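Local coordinates for protein peptide synthetase, module 7 (Actinoplanes teichomyceticus, PDB 4TX3) that probably recruits cytochrome P450 oxygenases to the carrier-bound peptide during glycopeptide antibiotic assembly, as a condensation-like X domain of a peptide synthetase, at residues E101-P104 against A105-E109; V11-P14 against E15-L19; V139-H142 against R143-D147. One frame throughout, in Å; residues are numbered along the deposited sequence.

Contact 1: E101-P104 against A105-E109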
loop_
_atom_site.group_PDB
_atom_site.type_symbol
_atom_site.label_atom_id
_atom_site.label_comp_id
_atom_site.label_asym_id
_atom_site.label_seq_id
_atom_site.Cartn_x
_atom_site.Cartn_y
_atom_site.Cartn_z
ATOM N N GLU B 101 -34.368 2.507 -7.197
ATOM C CA GLU B 101 -34.667 2.449 -8.621
ATOM C C GLU B 101 -34.298 3.743 -9.340
ATOM O O GLU B 101 -33.875 3.699 -10.495
ATOM C CB GLU B 101 -36.150 2.125 -8.848
ATOM C CG GLU B 101 -36.791 1.291 -7.726
ATOM C CD GLU B 101 -36.274 -0.152 -7.642
ATOM O OE1 GLU B 101 -35.329 -0.524 -8.377
ATOM O OE2 GLU B 101 -36.813 -0.921 -6.818
ATOM N N ASP B 102 -34.449 4.887 -8.673
ATOM C CA ASP B 102 -34.123 6.154 -9.318
ATOM C C ASP B 102 -32.647 6.528 -9.123
ATOM O O ASP B 102 -32.116 7.377 -9.854
ATOM C CB ASP B 102 -35.040 7.290 -8.818
ATOM C CG ASP B 102 -34.758 7.716 -7.369
ATOM O OD1 ASP B 102 -33.798 7.225 -6.732
ATOM O OD2 ASP B 102 -35.512 8.574 -6.853
ATOM N N LEU B 103 -31.996 5.886 -8.146
ATOM C CA LEU B 103 -30.613 6.209 -7.756
ATOM C C LEU B 103 -29.573 6.172 -8.894
ATOM O O LEU B 103 -28.775 7.111 -9.014
ATOM C CB LEU B 103 -30.147 5.282 -6.616
ATOM C CG LEU B 103 -28.743 5.533 -6.028
ATOM C CD1 LEU B 103 -28.615 6.937 -5.430
ATOM C CD2 LEU B 103 -28.368 4.477 -4.995
ATOM N N PRO B 104 -29.569 5.106 -9.729
ATOM C CA PRO B 104 -28.569 5.113 -10.811
ATOM C C PRO B 104 -28.685 6.348 -11.710
ATOM O O PRO B 104 -27.665 6.947 -12.058
ATOM C CB PRO B 104 -28.891 3.844 -11.593
ATOM C CG PRO B 104 -29.606 2.953 -10.601
ATOM C CD PRO B 104 -30.415 3.896 -9.775
ATOM N N ALA B 105 -29.911 6.730 -12.051
ATOM C CA ALA B 105 -30.165 7.935 -12.835
ATOM C C ALA B 105 -29.607 9.188 -12.163
ATOM O O ALA B 105 -28.974 10.025 -12.813
ATOM C CB ALA B 105 -31.659 8.097 -13.076
ATOM N N ARG B 106 -29.850 9.316 -10.862
ATOM C CA ARG B 106 -29.352 10.457 -10.105
ATOM C C ARG B 106 -27.814 10.497 -10.041
ATOM O O ARG B 106 -27.210 11.572 -10.180
ATOM C CB ARG B 106 -29.937 10.442 -8.693
ATOM C CG ARG B 106 -31.439 10.681 -8.656
ATOM C CD ARG B 106 -31.927 10.835 -7.233
ATOM N NE ARG B 106 -32.769 12.019 -7.098
ATOM C CZ ARG B 106 -34.077 11.977 -6.904
ATOM N NH1 ARG B 106 -34.689 10.809 -6.807
ATOM N NH2 ARG B 106 -34.768 13.102 -6.792
ATOM N N LEU B 107 -27.201 9.330 -9.815
ATOM C CA LEU B 107 -25.749 9.185 -9.814
ATOM C C LEU B 107 -25.138 9.623 -11.141
ATOM O O LEU B 107 -24.126 10.339 -11.173
ATOM C CB LEU B 107 -25.363 7.742 -9.518
ATOM C CG LEU B 107 -25.515 7.418 -8.039
ATOM C CD1 LEU B 107 -25.366 5.926 -7.764
ATOM C CD2 LEU B 107 -24.486 8.227 -7.268
ATOM N N ALA B 108 -25.772 9.201 -12.233
ATOM C CA ALA B 108 -25.304 9.521 -13.577
ATOM C C ALA B 108 -25.384 11.018 -13.867
ATOM O O ALA B 108 -24.433 11.598 -14.393
ATOM C CB ALA B 108 -26.096 8.744 -14.611
ATOM N N GLU B 109 -26.512 11.641 -13.537
ATOM C CA GLU B 109 -26.688 13.070 -13.795
ATOM C C GLU B 109 -25.677 13.930 -13.028
ATOM O O GLU B 109 -25.119 14.879 -13.577
ATOM C CB GLU B 109 -28.105 13.512 -13.437
ATOM C CG GLU B 109 -28.269 15.025 -13.365
ATOM C CD GLU B 109 -29.304 15.451 -12.338
ATOM O OE1 GLU B 109 -28.907 15.948 -11.253
ATOM O OE2 GLU B 109 -30.515 15.288 -12.616
#

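Contact 2: V11-P14 against E15-L19. With SO4 (sulfate ion), chain H.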
loop_
_atom_site.group_PDB
_atom_site.type_symbol
_atom_site.label_atom_id
_atom_site.label_comp_id
_atom_site.label_asym_id
_atom_site.label_seq_id
_atom_site.Cartn_x
_atom_site.Cartn_y
_atom_site.Cartn_z
ATOM N N VAL B 11 7.978 25.233 -2.160
ATOM C CA VAL B 11 8.452 26.463 -2.772
ATOM C C VAL B 11 7.590 27.626 -2.305
ATOM O O VAL B 11 6.403 27.451 -2.088
ATOM C CB VAL B 11 8.440 26.314 -4.321
ATOM C CG1 VAL B 11 8.090 27.611 -5.019
ATOM C CG2 VAL B 11 9.767 25.727 -4.809
ATOM N N THR B 12 8.175 28.803 -2.106
ATOM C CA THR B 12 7.364 29.953 -1.715
ATOM C C THR B 12 6.319 30.175 -2.778
ATOM O O THR B 12 6.643 30.261 -3.965
ATOM C CB THR B 12 8.184 31.227 -1.542
ATOM O OG1 THR B 12 9.029 31.091 -0.398
ATOM C CG2 THR B 12 7.256 32.411 -1.339
ATOM N N ARG B 13 5.060 30.241 -2.372
ATOM C CA ARG B 13 4.013 30.376 -3.363
ATOM C C ARG B 13 4.141 31.727 -4.082
ATOM O O ARG B 13 4.242 32.784 -3.443
ATOM C CB ARG B 13 2.626 30.220 -2.728
ATOM C CG ARG B 13 1.554 29.956 -3.777
ATOM C CD ARG B 13 0.149 30.132 -3.241
ATOM N NE ARG B 13 -0.178 29.097 -2.266
ATOM C CZ ARG B 13 -1.314 29.053 -1.579
ATOM N NH1 ARG B 13 -2.240 29.987 -1.765
ATOM N NH2 ARG B 13 -1.521 28.076 -0.704
ATOM N N PRO B 14 4.185 31.686 -5.419
ATOM C CA PRO B 14 4.138 32.898 -6.244
ATOM C C PRO B 14 2.704 33.407 -6.417
ATOM O O PRO B 14 1.734 32.712 -6.077
ATOM C CB PRO B 14 4.732 32.436 -7.580
ATOM C CG PRO B 14 4.404 30.991 -7.656
ATOM C CD PRO B 14 4.400 30.474 -6.227
ATOM N N GLU B 15 2.578 34.620 -6.937
ATOM C CA GLU B 15 1.274 35.228 -7.162
ATOM C C GLU B 15 0.565 34.534 -8.313
ATOM O O GLU B 15 -0.650 34.389 -8.315
ATOM C CB GLU B 15 1.422 36.725 -7.445
ATOM C CG GLU B 15 1.684 37.576 -6.205
ATOM C CD GLU B 15 0.553 37.487 -5.192
ATOM O OE1 GLU B 15 -0.611 37.689 -5.596
ATOM O OE2 GLU B 15 0.825 37.209 -3.999
ATOM N N ARG B 16 1.338 34.085 -9.288
ATOM C CA ARG B 16 0.776 33.434 -10.460
ATOM C C ARG B 16 1.323 32.013 -10.613
ATOM O O ARG B 16 2.364 31.791 -11.224
ATOM C CB ARG B 16 1.061 34.283 -11.700
ATOM C CG ARG B 16 0.474 35.681 -11.582
ATOM C CD ARG B 16 1.304 36.724 -12.319
ATOM N NE ARG B 16 2.606 37.006 -11.699
ATOM C CZ ARG B 16 3.429 37.968 -12.120
ATOM N NH1 ARG B 16 3.067 38.740 -13.135
ATOM N NH2 ARG B 16 4.604 38.177 -11.529
ATOM N N VAL B 17 0.613 31.056 -10.026
ATOM C CA VAL B 17 1.017 29.660 -10.045
ATOM C C VAL B 17 0.677 29.045 -11.396
ATOM O O VAL B 17 -0.470 29.115 -11.842
ATOM C CB VAL B 17 0.323 28.872 -8.914
ATOM C CG1 VAL B 17 0.644 27.383 -9.014
ATOM C CG2 VAL B 17 0.708 29.454 -7.555
ATOM N N PRO B 18 1.673 28.454 -12.069
ATOM C CA PRO B 18 1.381 27.916 -13.398
ATOM C C PRO B 18 0.623 26.594 -13.345
ATOM O O PRO B 18 0.734 25.851 -12.376
ATOM C CB PRO B 18 2.770 27.704 -13.995
ATOM C CG PRO B 18 3.609 27.390 -12.824
ATOM C CD PRO B 18 3.079 28.237 -11.689
ATOM N N LEU B 19 -0.133 26.320 -14.400
ATOM C CA LEU B 19 -0.656 24.987 -14.652
ATOM C C LEU B 19 0.463 24.037 -15.091
ATOM O O LEU B 19 1.458 24.480 -15.674
ATOM C CB LEU B 19 -1.735 25.044 -15.732
ATOM C CG LEU B 19 -3.143 25.540 -15.408
ATOM C CD1 LEU B 19 -3.198 27.002 -15.023
ATOM C CD2 LEU B 19 -4.078 25.244 -16.600
HETATM S S SO4 H . 5.207 36.078 -8.875
HETATM O O1 SO4 H . 4.910 36.238 -7.450
HETATM O O2 SO4 H . 3.971 35.743 -9.594
HETATM O O3 SO4 H . 5.790 37.316 -9.417
HETATM O O4 SO4 H . 6.170 34.984 -8.999
#

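Contact 3: V139-H142 against R143-D147. With SO4 (sulfate ion), chain F.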
loop_
_atom_site.group_PDB
_atom_site.type_symbol
_atom_site.label_atom_id
_atom_site.label_comp_id
_atom_site.label_asym_id
_atom_site.label_seq_id
_atom_site.Cartn_x
_atom_site.Cartn_y
_atom_site.Cartn_z
ATOM N N VAL B 139 -18.976 11.125 -5.305
ATOM C CA VAL B 139 -17.891 12.083 -5.530
ATOM C C VAL B 139 -17.422 12.111 -6.982
ATOM O O VAL B 139 -17.127 11.073 -7.573
ATOM C CB VAL B 139 -16.685 11.783 -4.623
ATOM C CG1 VAL B 139 -15.489 12.679 -4.987
ATOM C CG2 VAL B 139 -17.079 11.985 -3.169
ATOM N N THR B 140 -17.354 13.309 -7.549
ATOM C CA THR B 140 -16.888 13.496 -8.915
ATOM C C THR B 140 -15.720 14.476 -8.933
ATOM O O THR B 140 -15.824 15.575 -8.387
ATOM C CB THR B 140 -18.003 14.029 -9.837
ATOM O OG1 THR B 140 -19.096 13.106 -9.874
ATOM C CG2 THR B 140 -17.486 14.214 -11.238
ATOM N N VAL B 141 -14.604 14.087 -9.546
ATOM C CA VAL B 141 -13.466 14.995 -9.671
ATOM C C VAL B 141 -13.108 15.217 -11.144
ATOM O O VAL B 141 -13.035 14.273 -11.929
ATOM C CB VAL B 141 -12.232 14.466 -8.926
ATOM C CG1 VAL B 141 -11.126 15.474 -9.014
ATOM C CG2 VAL B 141 -12.566 14.146 -7.461
ATOM N N HIS B 142 -12.907 16.468 -11.527
ATOM C CA HIS B 142 -12.428 16.759 -12.872
ATOM C C HIS B 142 -10.964 16.322 -13.057
ATOM O O HIS B 142 -10.131 16.482 -12.155
ATOM C CB HIS B 142 -12.571 18.245 -13.192
ATOM C CG HIS B 142 -12.447 18.542 -14.645
ATOM N ND1 HIS B 142 -11.231 18.582 -15.295
ATOM C CD2 HIS B 142 -13.392 18.765 -15.592
ATOM C CE1 HIS B 142 -11.435 18.838 -16.575
ATOM N NE2 HIS B 142 -12.736 18.951 -16.780
ATOM N N ARG B 143 -10.659 15.789 -14.240
ATOM C CA ARG B 143 -9.319 15.275 -14.538
ATOM C C ARG B 143 -8.197 16.311 -14.510
ATOM O O ARG B 143 -7.009 15.933 -14.514
ATOM C CB ARG B 143 -9.309 14.581 -15.895
ATOM C CG ARG B 143 -9.956 13.228 -15.825
ATOM C CD ARG B 143 -9.484 12.344 -16.938
ATOM N NE ARG B 143 -8.696 11.226 -16.428
ATOM C CZ ARG B 143 -9.230 10.069 -16.055
ATOM N NH1 ARG B 143 -10.552 9.896 -16.129
ATOM N NH2 ARG B 143 -8.450 9.089 -15.610
ATOM N N ILE B 144 -8.547 17.598 -14.461
ATOM C CA ILE B 144 -7.536 18.631 -14.258
ATOM C C ILE B 144 -6.957 18.544 -12.832
ATOM O O ILE B 144 -5.891 19.109 -12.539
ATOM C CB ILE B 144 -8.104 20.055 -14.515
ATOM C CG1 ILE B 144 -6.971 21.046 -14.834
ATOM C CG2 ILE B 144 -8.980 20.539 -13.340
ATOM C CD1 ILE B 144 -7.463 22.462 -15.158
ATOM N N ALA B 145 -7.646 17.814 -11.958
ATOM C CA ALA B 145 -7.301 17.810 -10.545
ATOM C C ALA B 145 -6.902 16.441 -10.018
ATOM O O ALA B 145 -6.314 16.342 -8.941
ATOM C CB ALA B 145 -8.460 18.351 -9.727
ATOM N N ALA B 146 -7.226 15.384 -10.754
ATOM C CA ALA B 146 -6.997 14.034 -10.240
ATOM C C ALA B 146 -6.756 12.997 -11.325
ATOM O O ALA B 146 -7.439 12.978 -12.347
ATOM C CB ALA B 146 -8.181 13.606 -9.375
ATOM N N ASP B 147 -5.762 12.146 -11.088
ATOM C CA ASP B 147 -5.641 10.871 -11.788
ATOM C C ASP B 147 -6.375 9.795 -10.977
ATOM O O ASP B 147 -6.949 10.085 -9.920
ATOM C CB ASP B 147 -4.165 10.487 -12.010
ATOM C CG ASP B 147 -3.365 10.342 -10.699
ATOM O OD1 ASP B 147 -3.952 10.339 -9.593
ATOM O OD2 ASP B 147 -2.125 10.214 -10.779
HETATM S S SO4 F . -14.438 19.072 -20.000
HETATM O O1 SO4 F . -13.651 20.086 -19.297
HETATM O O2 SO4 F . -15.853 19.270 -19.695
HETATM O O3 SO4 F . -14.245 19.220 -21.450
HETATM O O4 SO4 F . -13.994 17.740 -19.572
#

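Contact 1: E101-P104 against A105-E109
Leu103 and Leu107 lie one turn apart near the start of helix 103-112, the connecting helix of a beta-alpha-beta unit with strands 96-97 and 123-129. Apolar contact joins Leu103 CG to Leu107 CD1 at 3.8 Å. Leu107 keeps CG beside its backbone N (chi1 -76°), which, with chi2 near 170°, turns CD1 back toward Leu103. Both leucines also rest on Phe128 of the sheet, where branched apolar side chains suit the buried flank. An alanine in place of Leu107 would be likely to open a gap between helix and sheet, leaving Leu103 and Phe128 with less to pack against.

Backbone bonds wind the early turns. Leu107 N donates to Leu103 O over 2.8 Å, almost straight at 170°. Arg106 N likewise bonds to Asp102 O, and Ala108 N to Pro104 O. Proline is tolerated near a helix start because N-H groups there have no earlier carbonyl to bond, so the missing hydrogen costs nothing.

The charged pair lies on the more exposed flank. Arg106 NH1 and Asp102 OD2 form a salt bridge modelled too short for its exact geometry to be trusted. The other carboxylate oxygen, Asp102 OD1, accepts a hydrogen bond from Thr99 N.

Contact 2: V11-P14 against E15-L19
Arg13 and Pro14 close over Val17 in an irregular, largely extended segment that bends at Glu15 on its way to helix 21-28. No hydrogen bond spans the bend; its two sides differ sharply in character.

The packed side is built round one methyl group. Val17 CG2 sits 3.9 Å from Arg13 CG and 4.0 Å from Pro14 CG, the valine branch meeting the proline ring at about a right angle. The same methyl lies 3.7 Å from Pro14 O. Val17 has CG1 anti to its backbone N (chi1 175°), which places CG2 next to that nitrogen and facing back along the chain. A compact branched residue suits this buried point, and helix 180-191 continues the apolar surface, with Ile185 touching Pro14 and Ala181 touching Val17. Arg13 lends only its aliphatic stem here; its guanidinium extends to a salt bridge with Glu68.

The other side of the bend faces outward and holds a sulfate, probably taken up from the crystallisation liquor. Successive backbone N-H groups turn toward it: Glu15 N reaches O1 at 2.9 Å and nearly straight (173°), and Arg16 N reaches O2 at 3.1 Å. Bends at chi2 and chi3 fold the Arg16 chain round to the same ion, with the sulfate's sulfur at the edge of the guanidinium, in its plane. Arg16 NE donates to O2 at 2.8 Å, so that oxygen is gripped by both backbone and side chain of one residue. A long, flexible cation suits such a surface anion. Glu15 brings its CB and CG near the ion but turns its carboxylate elsewhere, which should limit repulsion. The outer end of the clasp is Arg16 NH2, 2.6 Å from sulfate O3.

Contact 3: V139-H142 against R143-D147
The end of strand 134-142 and the turn into helix 148-166 carry an altered form of the condensation-domain signature HHxxxDG, with Arg143 for the second histidine and Asp148 for the glycine, and across this turn His142 grips the backbone of Ile144 and Ala145. The second histidine is linked to condensation; its absence is consistent with an X domain that has given up that reaction.

Both ring nitrogens of His142 are in use. ND1 accepts from Ile144 N at 3.0 Å (163°), with the donor close to the ring plane, while NE2 donates to sulfate O1 at 2.9 Å. The ring is fixed in rotation between loop and anion; CG anti to the backbone N (chi1 -165°) brings the ring's ND1 edge up to the turn. Arg31 N, Arg39 NE and Arg233 NH1 complete the grip on the sulfate, probably a crystallisation ion.

Ala145 N bonds to His142 O at 2.8 Å, closing a type I beta turn with Arg143 and Ile144 at its corners, and Ala146 N adds a weak bond to that oxygen.

Next to the turn, Val141 CG1 packs 4.0 Å from Ala145 CB and 3.5 Å from Ala146 CB, a buried spot suited to small side chains. Arg143 salt-bridges Asp148. The motif aspartate, Asp147, N-caps the following helix, and its OD1 is held by Arg290 NH2 and Ser150 OG.

In the fold
Contact 3 is the buried one, its centre about 11 Å from that of the chain, whereas contact 2 lies at the surface and contact 1 is partly buried. Contacts 1 and 3 serve the same five-stranded sheet: helix 103-112 packs on it, and 139-147 runs off one of its strands. Contact 2 belongs instead to the approach to helix 21-28 and leans on helix 180-191. Helical bonding governs contact 1, a backbone turn bond and a ring-to-backbone bond contact 3, while contact 2 has no hydrogen bond between its segments. Contacts 2 and 3 each hold a sulfate, the first through backbone N-H groups and the Arg16 side chain, the second through His142 with arginine donors around it.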